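Local coordinates for divalent-cation tolerance protein CutA (Thermus thermophilus, PDB 1NZA), which is probably involved in resistance toward heavy metals, working as a cytoplasmic homotrimer of the CutA family, at residues T8-S11 and E12-R16. Sequence-based numbering, arbitrary orientation.
Sequences TVPS and EEVAR. With NA (sodium ion), chain B.
Ser11 grips the first turn of helix 12-24 as its N-cap, at the sharp turn where strand 2-9 passes into the first helix of the ferredoxin-like fold of CutA. Ser11 OG accepts from Val14 N in a weak but nearly straight capping bond of 3.4 Å (N-H...O 171°). The hydroxyl stands between the backbone N and carbonyl carbon of Ser11 (chi1 65°), which turns it back over the helix start, where Val14 CG2 lies 3.6 Å from Ser11 OG. The carbonyl of the same serine opens the helical bonding pattern: Ala15 N donates to Ser11 O at 3.0 Å.

The tight part lies on the sheet side. Val9 CG2 presses on Ala15 CB at 3.6 Å, while Val14 CG1 meets Val9 CB at 3.8 Å, the two valine side chains lying antiparallel, one alongside the other. Val9 also touches Leu53, its backbone partner on strand 47-60, and Ala15 touches Leu55 of the same strand. Contacts thin out toward Pro10, whose CG only grazes Val14 CG2 at 4.5 Å. On the solvent side Glu12 extends its chain away from the turn, and Glu13 bends outward with only CB near Ser11 OG. Arg16 instead reaches across the subunit interface, where its NH1 forms a salt bridge with Glu49 of a second subunit, linking helix 12-24 to that neighbour.

At the strand end, Thr8 faces a sodium ion also bound by Glu52; Thr8 OG1 coordinates this sodium at 2.3 Å, beside two waters.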
# COMPACT_ATOMS: atom_id res chain seq x y z
N THR A 8 -4.89 -7.90 -6.71
CA THR A 8 -5.86 -8.48 -5.79
C THR A 8 -6.30 -9.80 -6.42
O THR A 8 -6.32 -9.93 -7.64
CB THR A 8 -7.06 -7.56 -5.55
OG1 THR A 8 -7.53 -7.05 -6.80
CG2 THR A 8 -6.66 -6.40 -4.64
N VAL A 9 -6.62 -10.77 -5.56
CA VAL A 9 -7.04 -12.09 -6.00
C VAL A 9 -8.26 -12.54 -5.18
O VAL A 9 -8.51 -12.04 -4.09
CB VAL A 9 -5.88 -13.11 -5.84
CG1 VAL A 9 -4.67 -12.65 -6.67
CG2 VAL A 9 -5.47 -13.22 -4.38
N PRO A 10 -9.04 -13.50 -5.71
CA PRO A 10 -10.24 -14.00 -5.05
C PRO A 10 -10.09 -15.01 -3.92
O PRO A 10 -11.03 -15.22 -3.15
CB PRO A 10 -11.04 -14.58 -6.21
CG PRO A 10 -9.97 -15.16 -7.06
CD PRO A 10 -8.92 -14.06 -7.07
N SER A 11 -8.93 -15.65 -3.81
CA SER A 11 -8.73 -16.67 -2.78
C SER A 11 -7.28 -16.82 -2.36
O SER A 11 -6.36 -16.40 -3.06
CB SER A 11 -9.22 -18.02 -3.28
OG SER A 11 -8.45 -18.45 -4.39
N GLU A 12 -7.08 -17.44 -1.20
CA GLU A 12 -5.74 -17.68 -0.67
C GLU A 12 -4.98 -18.59 -1.62
O GLU A 12 -3.77 -18.45 -1.81
CB GLU A 12 -5.83 -18.34 0.71
CG GLU A 12 -4.48 -18.63 1.33
CD GLU A 12 -4.58 -19.48 2.58
OE1 GLU A 12 -5.39 -19.13 3.47
OE2 GLU A 12 -3.86 -20.49 2.68
N GLU A 13 -5.71 -19.53 -2.22
CA GLU A 13 -5.14 -20.48 -3.17
C GLU A 13 -4.44 -19.76 -4.31
O GLU A 13 -3.27 -20.02 -4.60
CB GLU A 13 -6.25 -21.37 -3.75
CG GLU A 13 -5.82 -22.28 -4.90
CD GLU A 13 -4.82 -23.34 -4.48
OE1 GLU A 13 -5.14 -24.14 -3.58
OE2 GLU A 13 -3.71 -23.37 -5.05
N VAL A 14 -5.16 -18.85 -4.97
CA VAL A 14 -4.60 -18.09 -6.08
C VAL A 14 -3.49 -17.17 -5.58
O VAL A 14 -2.46 -17.02 -6.22
CB VAL A 14 -5.69 -17.23 -6.78
CG1 VAL A 14 -5.04 -16.26 -7.76
CG2 VAL A 14 -6.66 -18.14 -7.52
N ALA A 15 -3.72 -16.56 -4.42
CA ALA A 15 -2.73 -15.67 -3.84
C ALA A 15 -1.38 -16.37 -3.73
O ALA A 15 -0.37 -15.86 -4.20
CB ALA A 15 -3.20 -15.18 -2.47
N ARG A 16 -1.37 -17.54 -3.11
CA ARG A 16 -0.13 -18.29 -2.93
C ARG A 16 0.48 -18.79 -4.23
O ARG A 16 1.70 -18.73 -4.41
CB ARG A 16 -0.38 -19.47 -1.98
CG ARG A 16 -0.74 -19.04 -0.57
CD ARG A 16 -0.92 -20.25 0.33
NE ARG A 16 0.33 -20.99 0.49
CZ ARG A 16 1.35 -20.59 1.25
NH1 ARG A 16 2.45 -21.33 1.32
NH2 ARG A 16 1.26 -19.47 1.95
NA NA B . -9.79 -6.78 -7.11
O HOH W 1 -9.31 -4.32 -6.75
O HOH W 2 -12.13 -6.32 -7.36